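Local coordinates for protein binary enterotoxin of Clostridium perfringens component a (Clostridium perfringens, PDB 5WTZ) that probably acts as the enzymatic component of a binary enterotoxin, binding NAD+ and ADP-ribosylating actin, at residues A[21-26]-A[168-173]; A[140-145]-A[177-182]. All blocks are in the same frame, centred on the assembly; numbering follows the deposited sequence.

Interaction 1 of 2, residues A[21-26]-A[168-173]; sequences LWAKKR and AASYGN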
# COMPACT_ATOMS: atom_id res chain seq x y z
N LEU A 21 28.96 12.98 -9.91
CA LEU A 21 29.72 12.52 -11.07
C LEU A 21 29.06 11.26 -11.58
O LEU A 21 28.59 11.21 -12.73
CB LEU A 21 31.18 12.26 -10.71
CG LEU A 21 32.06 12.18 -11.96
CD1 LEU A 21 31.85 13.40 -12.85
CD2 LEU A 21 33.52 12.00 -11.59
N TRP A 22 29.02 10.25 -10.72
CA TRP A 22 28.27 9.02 -10.95
C TRP A 22 26.89 9.33 -11.54
O TRP A 22 26.51 8.76 -12.56
CB TRP A 22 28.13 8.22 -9.66
CG TRP A 22 27.26 7.01 -9.78
CD1 TRP A 22 27.58 5.83 -10.38
CD2 TRP A 22 25.93 6.86 -9.28
NE1 TRP A 22 26.52 4.95 -10.29
CE2 TRP A 22 25.50 5.56 -9.61
CE3 TRP A 22 25.06 7.70 -8.57
CZ2 TRP A 22 24.24 5.08 -9.27
CZ3 TRP A 22 23.81 7.22 -8.24
CH2 TRP A 22 23.41 5.92 -8.59
N ALA A 23 26.18 10.26 -10.90
CA ALA A 23 24.86 10.65 -11.35
C ALA A 23 24.89 11.28 -12.73
O ALA A 23 23.95 11.17 -13.50
CB ALA A 23 24.23 11.62 -10.38
N LYS A 24 25.99 11.95 -13.05
CA LYS A 24 25.98 12.81 -14.21
C LYS A 24 26.02 12.06 -15.51
O LYS A 24 25.23 12.32 -16.42
CB LYS A 24 27.13 13.80 -14.15
CG LYS A 24 26.51 15.11 -14.43
CD LYS A 24 25.53 15.26 -13.31
CE LYS A 24 24.61 16.37 -13.57
NZ LYS A 24 23.64 16.03 -14.67
N LYS A 25 26.95 11.13 -15.57
CA LYS A 25 27.08 10.28 -16.73
C LYS A 25 25.83 9.48 -16.95
O LYS A 25 25.31 9.43 -18.06
CB LYS A 25 28.24 9.34 -16.53
CG LYS A 25 29.34 10.05 -15.89
CD LYS A 25 30.10 9.09 -15.07
CE LYS A 25 31.01 9.86 -14.19
NZ LYS A 25 31.99 8.98 -13.59
N ARG A 26 25.37 8.84 -15.88
CA ARG A 26 24.23 7.96 -16.01
C ARG A 26 23.01 8.79 -16.39
O ARG A 26 22.16 8.33 -17.13
CB ARG A 26 24.00 7.14 -14.73
CG ARG A 26 23.58 7.93 -13.50
CD ARG A 26 23.73 7.07 -12.25
NE ARG A 26 23.05 5.78 -12.37
CZ ARG A 26 21.78 5.55 -12.04
NH1 ARG A 26 21.03 6.53 -11.55
NH2 ARG A 26 21.26 4.34 -12.19
N ALA A 168 16.07 3.24 -11.00
CA ALA A 168 16.45 4.35 -10.14
C ALA A 168 17.25 5.35 -10.95
O ALA A 168 18.47 5.27 -11.01
CB ALA A 168 17.25 3.86 -8.95
N ALA A 169 16.56 6.30 -11.58
CA ALA A 169 17.20 7.21 -12.51
C ALA A 169 17.76 8.46 -11.83
O ALA A 169 17.14 9.00 -10.91
CB ALA A 169 16.22 7.60 -13.61
N SER A 170 18.93 8.90 -12.28
CA SER A 170 19.54 10.14 -11.81
C SER A 170 18.96 11.30 -12.60
O SER A 170 18.97 11.29 -13.83
CB SER A 170 21.07 10.11 -11.94
OG SER A 170 21.67 9.34 -10.91
N TYR A 171 18.45 12.30 -11.89
CA TYR A 171 17.74 13.40 -12.54
C TYR A 171 17.72 14.65 -11.66
O TYR A 171 18.12 14.61 -10.49
CB TYR A 171 16.32 12.97 -12.89
CG TYR A 171 15.32 13.22 -11.77
CD1 TYR A 171 15.33 12.43 -10.63
CD2 TYR A 171 14.39 14.25 -11.86
CE1 TYR A 171 14.42 12.66 -9.60
CE2 TYR A 171 13.49 14.48 -10.84
CZ TYR A 171 13.51 13.68 -9.71
OH TYR A 171 12.61 13.92 -8.69
N GLY A 172 17.24 15.75 -12.23
CA GLY A 172 17.09 16.99 -11.48
C GLY A 172 17.63 18.20 -12.23
O GLY A 172 18.19 18.06 -13.32
N ASN A 173 17.46 19.38 -11.63
CA ASN A 173 18.00 20.62 -12.18
C ASN A 173 19.28 21.02 -11.47
O ASN A 173 20.30 21.29 -12.11
CB ASN A 173 16.99 21.77 -12.07
CG ASN A 173 15.68 21.47 -12.77
OD1 ASN A 173 14.61 21.54 -12.16
ND2 ASN A 173 15.75 21.13 -14.05
O HOH W 1 19.55 7.73 -14.89
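First torsions point Arg26 and Ser170 at each other: Arg26 CG sits between its backbone N and carbonyl carbon (chi1 66°), the crowded position, while Ser170 OG lies anti to its own carbonyl carbon and beside the N (chi1 -78°). The arginine chain then bends at chi3, and NH1 bonds to two oxygens of the strand. Arg26 NH1 donates to Ser170 OG at 3.0 Å, nearly straight. Arg26 NH1 also reaches Ala168 O at 2.9 Å. Arg26 NH2 joins the grip on Ala168 O at 3.2 Å along a more bent path, so a single carbonyl oxygen takes both end nitrogens. Both oxygens lie at the edge of the guanidinium, practically in its plane, which fixes the rotation of the group. Trp22 supports it from one face: Arg26 CD stands 3.4 Å above the indole plane of Trp22, over its centre, and Trp22 CZ2 lies over one guanidinium face, offset toward that group's rim.

The contact sets helix 16-31 across strand 168-171, an outer strand of the three-stranded antiparallel sheet in the N-terminal of two regions related to ADP-ribosyltransferases; the two short axes run at 98°. Ala169 and Tyr171 make their backbone bonds to strand 179-182, whereas Ala168 O and Ser170 N, alternating with those groups, serve the helix side. Ser170 is wedged against Ala23: Ser170 CB is 3.4 Å from the backbone Ala23 O, and Ser170 OG is 3.5 Å from the methyl Ala23 CB. Phe12 meets the indole ring of Trp22 with its plane inclined at an intermediate angle, and Arg26 also touches Ser86 in a loop. A water accepts from Ser170 N at 2.9 Å and makes a weak, long bond to Arg26 O.

Interaction 2 of 2, residues A[140-145]-A[177-182]; sequences FKDVTM and NLRVLI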
# COMPACT_ATOMS: atom_id res chain seq x y z
N PHE A 140 5.60 7.46 -7.68
CA PHE A 140 7.05 7.43 -7.80
C PHE A 140 7.66 8.08 -6.57
O PHE A 140 7.05 8.96 -5.95
CB PHE A 140 7.52 8.14 -9.08
CG PHE A 140 6.90 7.61 -10.33
CD1 PHE A 140 7.42 6.50 -10.97
CD2 PHE A 140 5.76 8.20 -10.86
CE1 PHE A 140 6.82 6.00 -12.12
CE2 PHE A 140 5.16 7.71 -12.00
CZ PHE A 140 5.70 6.61 -12.64
N LYS A 141 8.85 7.65 -6.21
CA LYS A 141 9.52 8.18 -5.04
C LYS A 141 10.88 8.72 -5.43
O LYS A 141 11.75 7.96 -5.84
CB LYS A 141 9.64 7.10 -3.95
CG LYS A 141 10.35 7.56 -2.68
CD LYS A 141 9.77 8.86 -2.15
CE LYS A 141 10.21 9.13 -0.71
NZ LYS A 141 9.56 10.33 -0.12
N ASP A 142 11.06 10.03 -5.33
CA ASP A 142 12.36 10.60 -5.62
C ASP A 142 13.08 10.86 -4.31
O ASP A 142 12.46 11.22 -3.31
CB ASP A 142 12.24 11.88 -6.46
CG ASP A 142 11.27 12.89 -5.87
OD1 ASP A 142 10.04 12.73 -6.07
OD2 ASP A 142 11.75 13.85 -5.24
N VAL A 143 14.39 10.63 -4.33
CA VAL A 143 15.22 10.69 -3.13
C VAL A 143 16.58 11.31 -3.42
O VAL A 143 16.87 11.66 -4.56
CB VAL A 143 15.44 9.28 -2.55
CG1 VAL A 143 14.13 8.71 -2.06
CG2 VAL A 143 16.05 8.37 -3.60
N THR A 144 17.40 11.44 -2.38
CA THR A 144 18.74 12.00 -2.54
C THR A 144 19.82 10.96 -2.25
O THR A 144 19.57 9.94 -1.60
CB THR A 144 18.93 13.24 -1.64
OG1 THR A 144 18.89 12.85 -0.27
CG2 THR A 144 17.83 14.23 -1.89
N MET A 145 21.04 11.21 -2.74
CA MET A 145 22.12 10.22 -2.70
C MET A 145 22.94 10.23 -1.43
O MET A 145 23.71 9.30 -1.18
CB MET A 145 23.06 10.43 -3.89
CG MET A 145 22.37 10.33 -5.22
SD MET A 145 23.45 10.69 -6.61
CE MET A 145 22.16 11.05 -7.82
N ASN A 177 24.00 18.13 -5.86
CA ASN A 177 22.77 17.66 -5.20
C ASN A 177 21.68 17.07 -6.11
O ASN A 177 20.55 17.54 -6.14
CB ASN A 177 22.16 18.80 -4.37
CG ASN A 177 22.91 19.04 -3.11
OD1 ASN A 177 24.10 19.39 -3.14
ND2 ASN A 177 22.26 18.84 -1.97
N LEU A 178 22.04 16.02 -6.85
CA LEU A 178 21.11 15.37 -7.78
C LEU A 178 20.21 14.32 -7.13
O LEU A 178 20.60 13.66 -6.15
CB LEU A 178 21.89 14.69 -8.88
CG LEU A 178 22.33 15.67 -9.94
CD1 LEU A 178 23.57 15.09 -10.51
CD2 LEU A 178 21.26 15.83 -11.00
N ARG A 179 19.03 14.13 -7.70
CA ARG A 179 18.03 13.23 -7.13
C ARG A 179 17.95 11.88 -7.84
O ARG A 179 18.44 11.69 -8.95
CB ARG A 179 16.65 13.90 -7.15
CG ARG A 179 16.65 15.30 -6.60
CD ARG A 179 15.24 15.87 -6.46
NE ARG A 179 14.43 15.07 -5.56
CZ ARG A 179 14.57 15.07 -4.24
NH1 ARG A 179 15.49 15.83 -3.67
NH2 ARG A 179 13.79 14.31 -3.48
N VAL A 180 17.31 10.93 -7.16
CA VAL A 180 17.13 9.60 -7.69
C VAL A 180 15.64 9.29 -7.78
O VAL A 180 14.92 9.40 -6.80
CB VAL A 180 17.84 8.55 -6.81
CG1 VAL A 180 17.49 7.13 -7.27
CG2 VAL A 180 19.35 8.80 -6.82
N LEU A 181 15.19 8.91 -8.96
CA LEU A 181 13.78 8.67 -9.17
C LEU A 181 13.50 7.16 -9.21
O LEU A 181 13.97 6.45 -10.09
CB LEU A 181 13.33 9.35 -10.47
CG LEU A 181 11.86 9.30 -10.90
CD1 LEU A 181 10.92 9.61 -9.76
CD2 LEU A 181 11.65 10.25 -12.06
N ILE A 182 12.76 6.69 -8.22
CA ILE A 182 12.46 5.26 -8.11
C ILE A 182 11.09 4.92 -8.69
O ILE A 182 10.11 5.62 -8.44
CB ILE A 182 12.50 4.79 -6.64
CG1 ILE A 182 13.79 5.24 -5.96
CG2 ILE A 182 12.34 3.27 -6.57
CD1 ILE A 182 13.70 5.27 -4.45
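Arg179 reaches across to Val143, Asp142 and Thr144 on the neighbouring strand of a three-stranded antiparallel sheet, in which strand 141-144 is outermost and strand 179-182 central; the short axes run at 152°. Arg179 CB lies 3.4 Å from Val143 O, with CG farther off. Chi3, at 60°, bends the chain and places Arg179 NE 3.0 Å from Asp142 OD2. Arg179 NH2 approaches Asp142 OD2 at 2.7 Å, giving a side-on salt bridge in which one carboxylate oxygen is held by two nitrogens from opposite faces of its plane, both on the anti side. Carboxylate and guanidinium are turned 72° apart. The other oxygen, Asp142 OD1, is bound by Tyr45 OH, which helps fix the carboxylate. NH2 also has a weak bond to Asp142 O, and Val143 O stands over one guanidinium face.

The backbone ties join the same two strands. Val143 and Val180 form a hydrogen-bonded pair, with Val143 N to Val180 O at 2.8 Å and Val180 N to Val143 O at 2.7 Å; Lys141 and Ile182 form another. On the face bearing the valines, Val143 CG2 packs 3.7 Å from Val180 CB, and the Ile182 side chain lies beside it. Met145 crosses Val180 at about a right angle and brings CE against Val180 CG2 and Leu178 CB. The last arm of Arg179, NH1, comes to rest 3.3 Å from the methyl carbon CG2 of Thr144, whose OG1 is bonded to Tyr95 O.

Overall arrangement
The two contacts share one small sheet: strand 179-182 is its middle, strand 141-144 of interaction 2 borders it on one side, and strand 168-171 of interaction 1 on the other. Both are largely buried and lie away from the NAD site. Interaction 2 is strand to strand, a backbone ladder with a salt bridge beside it and much more buried surface; interaction 1 is helix to sheet edge, where side-chain bonds to a hydroxyl and a carbonyl replace the ladder. Ala169 O to Leu181 N and Tyr171 O to Arg179 N probably join them as hydrogen bonds, and Ala23 CB packs against Met145 CE.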